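Local coordinates for myroilysin (Myroides sp. CSLB8, PDB 5ZJK), which is thought to act as a zinc-dependent metalloendopeptidase of the astacin family, cutting proteins at internal peptide bonds, at residues K31-E36 with T100-F105; H113-P118 with N147-T152. One frame throughout, in Å; residues are numbered along the deposited sequence.

Contact 1 of 2, residues K31-E36 with T100-F105; sequences KQYAQE and TVIHEF. With ZN (zinc ion), chain S.
The methyl of A34 sits over one face of the F105 ring: CB of A34 lies 3.6 Å from the centroid of the F105 ring and 12° off its normal, which meets the geometry of a CH-pi contact. All six ring carbons are nearly equidistant from that CB, so the methyl is centred and not slid toward an edge. The small A34 side chain is consistent with the close approach of the backbones, the CA atoms of A34 and I102 being 5.6 Å apart. Next along, V101 holds CG1 opposite its own backbone N (chi1 166°) and thereby turns this branch to the seam, where V101 CG1 touches Y33 CB at 3.8 Å and lies 4.2 Å from the CB of A34. Y33 contributes mainly that CB: its ring leaves the seam and runs along helix 94-107 toward D94, F97 and S98, while I102 CD1 lies at the ring's edge, near its plane. I102 also lays CG1 beside the Y33 backbone, and its CD1 reaches E36 CG at 4.2 Å. No hydrogen bond crosses between the segments, so the evidence is for apolar contact alone, with 261 Å² buried, both sides summed. Beyond it, F105 meets F45 edge-to-face and A34 touches F47, which continues the core toward strand 44-48. H103 departs from the other flank of its helix, CG anti to the backbone N (chi1 176°), and H103 NE2 binds the zinc ion at 2.2 Å; its ND1 is hydrogen-bonded to I168 O, which, with the zinc bond, probably fixes the ring's rotation. Helix 24-34 thus packs on the back of the active-site helix, which carries the HExxH zinc-binding motif of astacins and other metzincins.

Contact 2 of 2, residues H113-P118 with N147-T152; sequences HEHQHP and NNLFAT. With ZN (zinc ion), chain S.
H115 and Q116 turn their side chains to backbone carbonyls at the end of helix 142-150. From H115, NE2 donates to N148 O at 2.8 Å; the N-H...O angle of 166° and an acceptor almost in the ring plane mark a straight bond. CG stands between the backbone N and the carbonyl carbon (chi1 65°), which places the imidazole beside the helix end, and the in-plane N148 O shows the ring edge facing it. L149 CD2 flanks the same nitrogen, 3.9 Å from H115 NE2, while Y171 stacks on the H115 ring and probably limits its rotation.

The Q116 side chain is extended beyond CG and carries its amide between two carbonyls: Q116 NE2 lies 2.8 Å from N147 O and 2.9 Å from A151 O. Both bonds are bent, the first at 132°, and NE2 lies off both carbonyl planes. N147 belongs to a wider pi-type turn and A151 is the first residue to leave helical geometry, so one amide joins the last helical turn to the exit from it. Replacing Q116 by an alanine would probably leave the N147 and A151 carbonyls without this donor and open a gap between the loop and the helix end.

Segment 113-118 begins with the third histidine of the metzincin HExxHxxGxxH motif, H113, whose NE2 binds the zinc ion at 2.2 Å. E114 pairs through its backbone with M169, consistent with the Met-turn beneath the metal.

T152 lies against the backbone of this segment: its CB is 3.6 Å from H117 O, and its CA makes a CA-H...O contact with Q116 O.

Overall arrangement
Contacts 1 and 2 follow one another along the chain and lie on opposite sides of its centre, their own centres 21 Å apart, yet they meet at the metal. H103 NE2 of contact 1 and H113 NE2 of contact 2 lie 3.7 Å apart. Both bind the same zinc ion, and H107, from the helix of contact 1, completes the three histidine ligands. The side chain of H115 is about 7 Å from that of H103, and the side chain of I102 is about 12 Å from that of H113. Contact 1 holds the helix that carries H103 and H107, and contact 2 ties the loop that carries H113 to helix 142-150.

Contact 1 of 2, residues K31-E36 with T100-F105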
loop_
_atom_site.group_PDB
_atom_site.type_symbol
_atom_site.label_atom_id
_atom_site.label_comp_id
_atom_site.label_asym_id
_atom_site.label_seq_id
_atom_site.Cartn_x
_atom_site.Cartn_y
_atom_site.Cartn_z
ATOM N N LYS A 31 4.338 -14.186 -0.411
ATOM C CA LYS A 31 5.680 -14.161 0.159
ATOM C C LYS A 31 6.722 -13.726 -0.867
ATOM O O LYS A 31 7.621 -12.944 -0.554
ATOM C CB LYS A 31 6.052 -15.536 0.720
ATOM C CG LYS A 31 7.510 -15.648 1.136
ATOM C CD LYS A 31 7.848 -17.033 1.654
ATOM C CE LYS A 31 9.327 -17.141 1.986
ATOM N NZ LYS A 31 9.674 -18.465 2.572
ATOM N N GLN A 32 6.597 -14.238 -2.087
ATOM C CA GLN A 32 7.537 -13.930 -3.161
ATOM C C GLN A 32 7.642 -12.431 -3.427
ATOM O O GLN A 32 8.740 -11.893 -3.564
ATOM C CB GLN A 32 7.131 -14.652 -4.448
ATOM C CG GLN A 32 7.830 -14.131 -5.697
ATOM C CD GLN A 32 7.425 -14.879 -6.952
ATOM O OE1 GLN A 32 6.908 -15.994 -6.886
ATOM N NE2 GLN A 32 7.654 -14.264 -8.106
ATOM N N TYR A 33 6.497 -11.762 -3.489
ATOM C CA TYR A 33 6.467 -10.350 -3.844
ATOM C C TYR A 33 6.548 -9.429 -2.632
ATOM O O TYR A 33 6.863 -8.248 -2.767
ATOM C CB TYR A 33 5.212 -10.046 -4.662
ATOM C CG TYR A 33 5.308 -10.573 -6.074
ATOM C CD1 TYR A 33 5.990 -9.863 -7.051
ATOM C CD2 TYR A 33 4.736 -11.789 -6.425
ATOM C CE1 TYR A 33 6.094 -10.342 -8.338
ATOM C CE2 TYR A 33 4.835 -12.276 -7.714
ATOM C CZ TYR A 33 5.514 -11.546 -8.665
ATOM O OH TYR A 33 5.619 -12.020 -9.950
ATOM N N ALA A 34 6.275 -9.966 -1.447
ATOM C CA ALA A 34 6.425 -9.191 -0.222
ATOM C C ALA A 34 7.898 -8.962 0.080
ATOM O O ALA A 34 8.311 -7.850 0.401
ATOM C CB ALA A 34 5.751 -9.888 0.945
ATOM N N GLN A 35 8.691 -10.024 -0.040
ATOM C CA GLN A 35 10.108 -9.975 0.300
ATOM C C GLN A 35 10.929 -9.191 -0.721
ATOM O O GLN A 35 12.141 -9.041 -0.570
ATOM C CB GLN A 35 10.663 -11.394 0.443
ATOM C CG GLN A 35 10.168 -12.122 1.682
ATOM C CD GLN A 35 10.792 -13.493 1.846
ATOM O OE1 GLN A 35 11.058 -14.190 0.867
ATOM N NE2 GLN A 35 11.035 -13.885 3.091
ATOM N N GLU A 36 10.263 -8.696 -1.758
ATOM C CA GLU A 36 10.898 -7.842 -2.753
ATOM C C GLU A 36 11.438 -6.568 -2.104
ATOM O O GLU A 36 12.448 -6.016 -2.538
ATOM C CB GLU A 36 9.906 -7.496 -3.866
ATOM C CG GLU A 36 10.455 -6.568 -4.936
ATOM C CD GLU A 36 10.902 -7.307 -6.180
ATOM O OE1 GLU A 36 10.180 -8.229 -6.616
ATOM O OE2 GLU A 36 11.976 -6.967 -6.719
ATOM N N THR A 100 -0.268 -5.391 -6.156
ATOM C CA THR A 100 -1.002 -5.156 -4.917
ATOM C C THR A 100 -0.355 -5.763 -3.669
ATOM O O THR A 100 -0.563 -5.259 -2.569
ATOM C CB THR A 100 -2.449 -5.676 -5.029
ATOM O OG1 THR A 100 -2.436 -7.067 -5.365
ATOM C CG2 THR A 100 -3.205 -4.909 -6.101
ATOM N N VAL A 101 0.419 -6.834 -3.821
ATOM C CA VAL A 101 1.130 -7.392 -2.672
ATOM C C VAL A 101 2.219 -6.426 -2.221
ATOM O O VAL A 101 2.350 -6.131 -1.033
ATOM C CB VAL A 101 1.763 -8.768 -2.979
ATOM C CG1 VAL A 101 2.765 -9.154 -1.902
ATOM C CG2 VAL A 101 0.684 -9.832 -3.119
ATOM N N ILE A 102 2.991 -5.928 -3.181
ATOM C CA ILE A 102 4.037 -4.954 -2.900
ATOM C C ILE A 102 3.428 -3.662 -2.359
ATOM O O ILE A 102 3.974 -3.041 -1.447
ATOM C CB ILE A 102 4.874 -4.650 -4.160
ATOM C CG1 ILE A 102 5.603 -5.913 -4.631
ATOM C CG2 ILE A 102 5.874 -3.543 -3.890
ATOM C CD1 ILE A 102 6.449 -5.705 -5.870
ATOM N N HIS A 103 2.307 -3.269 -2.885
ATOM C CA HIS A 103 1.656 -2.121 -2.389
ATOM C C HIS A 103 1.097 -2.253 -0.946
ATOM O O HIS A 103 1.161 -1.332 -0.190
ATOM C CB HIS A 103 0.619 -1.761 -3.393
ATOM C CG HIS A 103 -0.263 -0.623 -3.013
ATOM N ND1 HIS A 103 -0.206 0.590 -3.633
ATOM C CD2 HIS A 103 -1.259 -0.535 -2.120
ATOM C CE1 HIS A 103 -1.111 1.382 -3.132
ATOM N NE2 HIS A 103 -1.763 0.725 -2.206
ATOM N N GLU A 104 0.577 -3.395 -0.551
ATOM C CA GLU A 104 0.053 -3.463 0.718
ATOM C C GLU A 104 1.277 -3.677 1.735
ATOM O O GLU A 104 1.227 -3.262 2.806
ATOM C CB GLU A 104 -0.913 -4.643 0.850
ATOM C CG GLU A 104 -2.160 -4.523 -0.011
ATOM C CD GLU A 104 -2.956 -3.267 0.289
ATOM O OE1 GLU A 104 -3.075 -2.906 1.478
ATOM O OE2 GLU A 104 -3.464 -2.641 -0.666
ATOM N N PHE A 105 2.340 -4.284 1.301
ATOM C CA PHE A 105 3.493 -4.411 2.120
ATOM C C PHE A 105 4.269 -3.103 2.227
ATOM O O PHE A 105 5.055 -2.966 3.063
ATOM C CB PHE A 105 4.343 -5.626 1.769
ATOM C CG PHE A 105 3.908 -6.891 2.434
ATOM C CD1 PHE A 105 4.402 -7.243 3.648
ATOM C CD2 PHE A 105 3.015 -7.729 1.826
ATOM C CE1 PHE A 105 4.019 -8.396 4.263
ATOM C CE2 PHE A 105 2.655 -8.885 2.400
ATOM C CZ PHE A 105 3.132 -9.219 3.639
HETATM ZN ZN ZN S . -3.075 1.349 -0.494
#

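Contact 2 of 2, residues H113-P118 with N147-T152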
loop_
_atom_site.group_PDB
_atom_site.type_symbol
_atom_site.label_atom_id
_atom_site.label_comp_id
_atom_site.label_asym_id
_atom_site.label_seq_id
_atom_site.Cartn_x
_atom_site.Cartn_y
_atom_site.Cartn_z
ATOM N N HIS A 113 -0.353 6.615 0.586
ATOM C CA HIS A 113 -0.706 6.655 -0.808
ATOM C C HIS A 113 -0.029 7.819 -1.428
ATOM O O HIS A 113 -0.091 8.867 -0.888
ATOM C CB HIS A 113 -2.180 6.805 -0.974
ATOM C CG HIS A 113 -2.923 5.545 -0.764
ATOM N ND1 HIS A 113 -4.195 5.513 -0.283
ATOM C CD2 HIS A 113 -2.574 4.275 -0.979
ATOM C CE1 HIS A 113 -4.587 4.274 -0.174
ATOM N NE2 HIS A 113 -3.623 3.500 -0.599
ATOM N N GLU A 114 0.560 7.628 -2.599
ATOM C CA GLU A 114 1.357 8.664 -3.245
ATOM C C GLU A 114 0.497 9.789 -3.816
ATOM O O GLU A 114 0.993 10.887 -4.067
ATOM C CB GLU A 114 2.227 8.052 -4.348
ATOM C CG GLU A 114 3.356 8.954 -4.840
ATOM C CD GLU A 114 4.484 9.113 -3.832
ATOM O OE1 GLU A 114 4.389 8.556 -2.719
ATOM O OE2 GLU A 114 5.477 9.798 -4.158
ATOM N N HIS A 115 -0.790 9.524 -4.012
ATOM C CA HIS A 115 -1.695 10.567 -4.480
ATOM C C HIS A 115 -2.127 11.456 -3.316
ATOM O O HIS A 115 -2.866 12.423 -3.497
ATOM C CB HIS A 115 -2.916 9.963 -5.183
ATOM C CG HIS A 115 -3.804 9.159 -4.286
ATOM N ND1 HIS A 115 -3.656 7.801 -4.115
ATOM C CD2 HIS A 115 -4.864 9.522 -3.524
ATOM C CE1 HIS A 115 -4.582 7.361 -3.280
ATOM N NE2 HIS A 115 -5.325 8.385 -2.906
ATOM N N GLN A 116 -1.649 11.120 -2.122
ATOM C CA GLN A 116 -1.878 11.935 -0.935
ATOM C C GLN A 116 -0.550 12.449 -0.387
ATOM O O GLN A 116 -0.444 12.805 0.787
ATOM C CB GLN A 116 -2.624 11.135 0.134
ATOM C CG GLN A 116 -3.962 10.579 -0.327
ATOM C CD GLN A 116 -4.742 9.926 0.797
ATOM O OE1 GLN A 116 -4.391 8.844 1.266
ATOM N NE2 GLN A 116 -5.807 10.586 1.238
ATOM N N HIS A 117 0.459 12.474 -1.255
ATOM C CA HIS A 117 1.801 12.941 -0.917
ATOM C C HIS A 117 1.768 14.358 -0.346
ATOM O O HIS A 117 0.994 15.195 -0.804
ATOM C CB HIS A 117 2.692 12.882 -2.162
ATOM C CG HIS A 117 4.159 12.944 -1.869
ATOM N ND1 HIS A 117 4.843 14.133 -1.741
ATOM C CD2 HIS A 117 5.073 11.962 -1.689
ATOM C CE1 HIS A 117 6.116 13.881 -1.490
ATOM N NE2 HIS A 117 6.281 12.571 -1.454
ATOM N N PRO A 118 2.603 14.631 0.670
ATOM C CA PRO A 118 2.606 15.949 1.319
ATOM C C PRO A 118 3.061 17.092 0.411
ATOM O O PRO A 118 2.747 18.247 0.695
ATOM C CB PRO A 118 3.587 15.763 2.483
ATOM C CG PRO A 118 4.430 14.597 2.097
ATOM C CD PRO A 118 3.522 13.691 1.333
ATOM N N ASN A 147 -11.513 11.921 2.065
ATOM C CA ASN A 147 -10.469 11.394 2.938
ATOM C C ASN A 147 -9.462 10.495 2.221
ATOM O O ASN A 147 -8.275 10.513 2.541
ATOM C CB ASN A 147 -11.092 10.625 4.106
ATOM C CG ASN A 147 -11.670 11.543 5.168
ATOM O OD1 ASN A 147 -11.837 12.742 4.947
ATOM N ND2 ASN A 147 -11.975 10.981 6.332
ATOM N N ASN A 148 -9.930 9.712 1.254
ATOM C CA ASN A 148 -9.067 8.734 0.596
ATOM C C ASN A 148 -8.387 9.256 -0.667
ATOM O O ASN A 148 -7.387 8.694 -1.111
ATOM C CB ASN A 148 -9.862 7.472 0.254
ATOM C CG ASN A 148 -10.433 6.791 1.481
ATOM O OD1 ASN A 148 -11.574 6.329 1.474
ATOM N ND2 ASN A 148 -9.641 6.726 2.544
ATOM N N LEU A 149 -8.925 10.324 -1.246
ATOM C CA LEU A 149 -8.391 10.843 -2.500
ATOM C C LEU A 149 -7.870 12.273 -2.378
ATOM O O LEU A 149 -6.689 12.532 -2.602
ATOM C CB LEU A 149 -9.458 10.780 -3.596
ATOM C CG LEU A 149 -10.068 9.406 -3.886
ATOM C CD1 LEU A 149 -11.083 9.494 -5.015
ATOM C CD2 LEU A 149 -8.983 8.393 -4.216
ATOM N N PHE A 150 -8.756 13.195 -2.017
ATOM C CA PHE A 150 -8.442 14.620 -2.047
ATOM C C PHE A 150 -7.450 15.044 -0.966
ATOM O O PHE A 150 -6.542 15.835 -1.225
ATOM C CB PHE A 150 -9.726 15.444 -1.914
ATOM C CG PHE A 150 -10.673 15.290 -3.072
ATOM C CD1 PHE A 150 -10.256 14.707 -4.259
ATOM C CD2 PHE A 150 -11.980 15.733 -2.974
ATOM C CE1 PHE A 150 -11.125 14.566 -5.321
ATOM C CE2 PHE A 150 -12.856 15.595 -4.034
ATOM C CZ PHE A 150 -12.427 15.011 -5.210
ATOM N N ALA A 151 -7.624 14.519 0.243
ATOM C CA ALA A 151 -6.797 14.920 1.377
ATOM C C ALA A 151 -5.347 14.479 1.214
ATOM O O ALA A 151 -5.070 13.388 0.720
ATOM C CB ALA A 151 -7.372 14.363 2.671
ATOM N N THR A 152 -4.426 15.341 1.632
ATOM C CA THR A 152 -3.004 15.023 1.606
ATOM C C THR A 152 -2.428 15.048 3.016
ATOM O O THR A 152 -3.008 15.647 3.920
ATOM C CB THR A 152 -2.213 16.005 0.722
ATOM O OG1 THR A 152 -2.329 17.330 1.254
ATOM C CG2 THR A 152 -2.743 15.988 -0.701
HETATM ZN ZN ZN S . -3.075 1.349 -0.494
#